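Local coordinates for fiber protein 2 (Human adenovirus type 41, PDB 2BZV), which forms, as a homotrimer, the spikes that protrude from the capsid vertices, and probably attaches the virion to a host-cell receptor through its knob domain, the part described here, at residues I133-N143 / T149-P163. Numbering follows the deposited sequence.
Sequences ITFSVVYNEIN and TFKWSAEPGKPFHPP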
# COMPACT_ATOMS: atom_id res chain seq x y z
N ILE A 133 12.96 10.82 10.88
CA ILE A 133 13.75 9.94 10.02
C ILE A 133 13.20 9.95 8.60
O ILE A 133 11.99 9.77 8.43
CB ILE A 133 13.77 8.50 10.59
CG1 ILE A 133 14.35 8.52 12.01
CG2 ILE A 133 14.54 7.56 9.65
CD1 ILE A 133 14.63 7.17 12.64
N THR A 134 14.09 10.17 7.62
CA THR A 134 13.69 10.19 6.21
C THR A 134 14.03 8.85 5.54
O THR A 134 14.98 8.17 5.93
CB THR A 134 14.36 11.32 5.40
OG1 THR A 134 15.77 11.09 5.34
CG2 THR A 134 14.09 12.68 6.02
N PHE A 135 13.26 8.50 4.53
CA PHE A 135 13.49 7.31 3.70
C PHE A 135 13.19 7.68 2.27
O PHE A 135 12.24 8.41 2.01
CB PHE A 135 12.54 6.17 4.11
CG PHE A 135 12.48 5.02 3.13
CD1 PHE A 135 13.50 4.08 3.10
CD2 PHE A 135 11.43 4.88 2.23
CE1 PHE A 135 13.47 3.01 2.21
CE2 PHE A 135 11.41 3.82 1.32
CZ PHE A 135 12.42 2.87 1.32
N SER A 136 14.01 7.18 1.35
CA SER A 136 13.68 7.30 -0.05
C SER A 136 14.10 6.04 -0.80
O SER A 136 15.01 5.33 -0.36
CB SER A 136 14.34 8.52 -0.68
OG SER A 136 15.75 8.39 -0.64
N VAL A 137 13.43 5.81 -1.93
CA VAL A 137 13.83 4.77 -2.87
C VAL A 137 13.86 5.40 -4.25
O VAL A 137 12.93 6.11 -4.64
CB VAL A 137 12.91 3.52 -2.79
CG1 VAL A 137 11.44 3.86 -2.97
CG2 VAL A 137 13.38 2.48 -3.79
N VAL A 138 14.98 5.16 -4.96
CA VAL A 138 15.12 5.57 -6.35
C VAL A 138 15.31 4.35 -7.19
O VAL A 138 16.02 3.40 -6.80
CB VAL A 138 16.51 6.50 -6.34
CG1 VAL A 138 16.98 6.75 -7.78
CG2 VAL A 138 16.27 7.83 -5.53
N TYR A 139 14.65 4.34 -8.34
CA TYR A 139 14.63 3.18 -9.22
C TYR A 139 15.56 3.36 -10.41
O TYR A 139 15.60 4.42 -11.04
CB TYR A 139 13.20 2.94 -9.71
CG TYR A 139 12.23 2.76 -8.56
CD1 TYR A 139 12.23 1.59 -7.80
CD2 TYR A 139 11.35 3.77 -8.18
CE1 TYR A 139 11.35 1.43 -6.73
CE2 TYR A 139 10.47 3.62 -7.10
CZ TYR A 139 10.49 2.44 -6.39
OH TYR A 139 9.64 2.25 -5.32
N ASN A 140 16.28 2.29 -10.71
CA ASN A 140 17.08 2.18 -11.93
C ASN A 140 18.15 3.24 -12.10
O ASN A 140 18.44 3.67 -13.21
CB ASN A 140 16.15 2.10 -13.15
CG ASN A 140 15.28 0.85 -13.12
OD1 ASN A 140 15.62 -0.13 -12.47
ND2 ASN A 140 14.18 0.88 -13.85
N GLU A 141 18.77 3.64 -10.99
CA GLU A 141 19.94 4.52 -11.06
C GLU A 141 21.15 3.64 -11.33
O GLU A 141 21.92 3.31 -10.42
CB GLU A 141 20.09 5.30 -9.77
CG GLU A 141 21.11 6.43 -9.87
CD GLU A 141 21.17 7.22 -8.58
OE1 GLU A 141 20.29 8.08 -8.37
OE2 GLU A 141 22.10 6.97 -7.78
N ILE A 142 21.29 3.23 -12.58
CA ILE A 142 22.27 2.22 -12.97
C ILE A 142 22.39 2.29 -14.49
O ILE A 142 21.42 2.67 -15.16
CB ILE A 142 21.85 0.80 -12.47
CG1 ILE A 142 23.00 -0.21 -12.57
CG2 ILE A 142 20.58 0.33 -13.18
CD1 ILE A 142 22.77 -1.43 -11.69
N ASN A 143 23.55 1.95 -15.05
CA ASN A 143 23.74 2.11 -16.49
C ASN A 143 23.17 0.96 -17.31
O ASN A 143 22.87 1.16 -18.49
CB ASN A 143 25.22 2.27 -16.81
CG ASN A 143 25.77 3.59 -16.34
OD1 ASN A 143 25.05 4.60 -16.28
ND2 ASN A 143 27.06 3.61 -16.02
N THR A 149 17.77 1.90 -5.12
CA THR A 149 18.70 2.61 -4.25
C THR A 149 17.88 3.16 -3.10
O THR A 149 17.03 4.03 -3.30
CB THR A 149 19.46 3.73 -4.97
OG1 THR A 149 20.14 3.16 -6.10
CG2 THR A 149 20.45 4.38 -4.01
N PHE A 150 18.14 2.62 -1.92
CA PHE A 150 17.45 3.04 -0.70
C PHE A 150 18.32 4.01 0.05
O PHE A 150 19.54 3.85 0.09
CB PHE A 150 17.20 1.81 0.18
CG PHE A 150 16.35 0.77 -0.49
CD1 PHE A 150 14.99 0.96 -0.67
CD2 PHE A 150 16.92 -0.42 -0.94
CE1 PHE A 150 14.20 -0.01 -1.29
CE2 PHE A 150 16.15 -1.38 -1.55
CZ PHE A 150 14.78 -1.18 -1.73
N LYS A 151 17.71 5.01 0.68
CA LYS A 151 18.46 5.93 1.53
C LYS A 151 17.65 6.21 2.79
O LYS A 151 16.45 6.48 2.72
CB LYS A 151 18.74 7.25 0.80
CG LYS A 151 19.56 8.24 1.65
CD LYS A 151 19.68 9.59 0.94
CE LYS A 151 20.22 10.68 1.85
NZ LYS A 151 20.29 11.99 1.13
N TRP A 152 18.35 6.15 3.92
CA TRP A 152 17.77 6.50 5.22
C TRP A 152 18.59 7.59 5.88
O TRP A 152 19.82 7.60 5.78
CB TRP A 152 17.80 5.31 6.16
CG TRP A 152 17.05 4.09 5.73
CD1 TRP A 152 15.78 3.77 6.08
CD2 TRP A 152 17.53 3.02 4.92
NE1 TRP A 152 15.42 2.57 5.53
CE2 TRP A 152 16.48 2.08 4.81
CE3 TRP A 152 18.74 2.76 4.27
CZ2 TRP A 152 16.61 0.90 4.08
CZ3 TRP A 152 18.86 1.58 3.55
CH2 TRP A 152 17.80 0.66 3.46
N SER A 153 17.91 8.46 6.62
CA SER A 153 18.67 9.29 7.56
C SER A 153 19.11 8.45 8.75
O SER A 153 18.59 7.34 8.99
CB SER A 153 17.86 10.50 8.02
OG SER A 153 16.64 10.09 8.60
N ALA A 154 20.08 8.98 9.50
CA ALA A 154 20.61 8.31 10.68
C ALA A 154 20.95 9.36 11.72
O ALA A 154 21.23 10.51 11.37
CB ALA A 154 21.85 7.50 10.35
N GLU A 155 20.92 8.97 12.99
CA GLU A 155 21.20 9.89 14.07
C GLU A 155 22.62 9.62 14.59
O GLU A 155 22.87 8.56 15.15
CB GLU A 155 20.18 9.70 15.19
CG GLU A 155 20.31 10.73 16.27
CD GLU A 155 19.25 10.62 17.35
OE1 GLU A 155 19.40 11.35 18.35
OE2 GLU A 155 18.30 9.82 17.20
N PRO A 156 23.56 10.56 14.37
CA PRO A 156 24.89 10.31 14.92
C PRO A 156 24.89 10.02 16.41
O PRO A 156 24.13 10.61 17.19
CB PRO A 156 25.64 11.61 14.63
CG PRO A 156 24.97 12.12 13.40
CD PRO A 156 23.51 11.82 13.62
N GLY A 157 25.72 9.06 16.78
CA GLY A 157 25.86 8.63 18.16
C GLY A 157 24.93 7.50 18.55
O GLY A 157 25.08 6.95 19.65
N LYS A 158 24.00 7.14 17.67
CA LYS A 158 23.02 6.11 18.01
C LYS A 158 23.12 4.93 17.06
O LYS A 158 23.68 5.06 15.97
CB LYS A 158 21.61 6.69 17.95
CG LYS A 158 21.48 7.94 18.81
CD LYS A 158 20.23 7.91 19.64
CE LYS A 158 20.09 9.15 20.51
NZ LYS A 158 21.21 9.25 21.49
N PRO A 159 22.57 3.78 17.46
CA PRO A 159 22.53 2.66 16.53
C PRO A 159 21.66 2.96 15.31
O PRO A 159 20.67 3.69 15.40
CB PRO A 159 21.90 1.53 17.34
CG PRO A 159 21.86 1.99 18.74
CD PRO A 159 21.98 3.47 18.77
N PHE A 160 22.03 2.38 14.18
CA PHE A 160 21.26 2.49 12.96
C PHE A 160 20.17 1.43 12.94
O PHE A 160 20.45 0.23 12.83
CB PHE A 160 22.18 2.33 11.75
CG PHE A 160 21.45 2.51 10.44
CD1 PHE A 160 20.96 3.75 10.08
CD2 PHE A 160 21.25 1.43 9.58
CE1 PHE A 160 20.29 3.93 8.88
CE2 PHE A 160 20.58 1.60 8.38
CZ PHE A 160 20.09 2.85 8.03
N HIS A 161 18.93 1.86 13.06
CA HIS A 161 17.82 0.96 13.01
C HIS A 161 16.53 1.73 12.73
O HIS A 161 15.69 1.98 13.59
CB HIS A 161 17.78 0.09 14.26
CG HIS A 161 16.75 -0.99 14.46
ND1 HIS A 161 16.26 -1.67 13.36
CD2 HIS A 161 16.25 -1.63 15.54
CE1 HIS A 161 15.46 -2.65 13.76
NE2 HIS A 161 15.45 -2.65 15.08
N PRO A 162 16.40 2.17 11.47
CA PRO A 162 15.27 3.00 11.08
C PRO A 162 13.96 2.24 11.12
O PRO A 162 13.96 1.01 11.06
CB PRO A 162 15.59 3.39 9.63
CG PRO A 162 16.73 2.59 9.21
CD PRO A 162 17.32 1.88 10.36
N PRO A 163 12.84 2.95 11.21
CA PRO A 163 11.55 2.28 11.14
C PRO A 163 11.37 1.57 9.80
O PRO A 163 11.93 1.99 8.79
CB PRO A 163 10.53 3.42 11.29
CG PRO A 163 11.28 4.68 11.34
CD PRO A 163 12.74 4.41 11.34
O HOH W 1 16.55 9.55 3.24
O HOH W 2 17.21 6.76 -2.46
O HOH W 3 18.35 2.73 -8.25
O HOH W 4 22.35 4.62 -6.84
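Val-138 O is gripped from two directions: Thr-149 N donates to it across the hairpin at 2.9 Å, and a water donates at 2.8 Å. That same water accepts from Glu-141 N and bonds Thr-149 OG1, while a second water joins this hydroxyl to Glu-141 OE2, so solvent stitches the turn end of the hairpin. Strand 135-139 and the 149-153 part of strand 146-153 run antiparallel and illustrate how one pairing can serve two environments. Val-138 N returns a bond to Thr-149 O, a reciprocal pair joins Ser-136 and Lys-151, and another water spans Ser-136 OG and Thr-149 O. At the far end a side chain takes over from the backbone: Ser-153 OG, set between its own N and carbonyl carbon (chi1 57°), receives Thr-134 N at 2.7 Å, while Ser-153 N returns a bond to Thr-134 O. Beyond it, Ile-133 CD1 rests on Pro-163 CD at 3.6 Å.

The face bearing Phe-135, Val-137, Phe-150 and Trp-152 is apolar. Phe-135, its CG opposite the backbone N (chi1 167°), brings CD1 over a face of the Trp-152 indole, 3.4 Å from NE1, its plane oblique at 51° to the five-membered ring. Its CZ meets Phe-150 CD1, whose neighbour CE1 packs against Val-137 CG2 at 3.6 Å. Phe-150 and Trp-152 continue onto Ile-53 and Ile-55 of strand 48-57, in the second sheet of the knob. The hairpin is thus largely amphipathic: an aromatic side joins the two sheets, and on the opposite side waters bridge the Ser-136 and Thr-149 hydroxyls to backbone or carboxylate atoms.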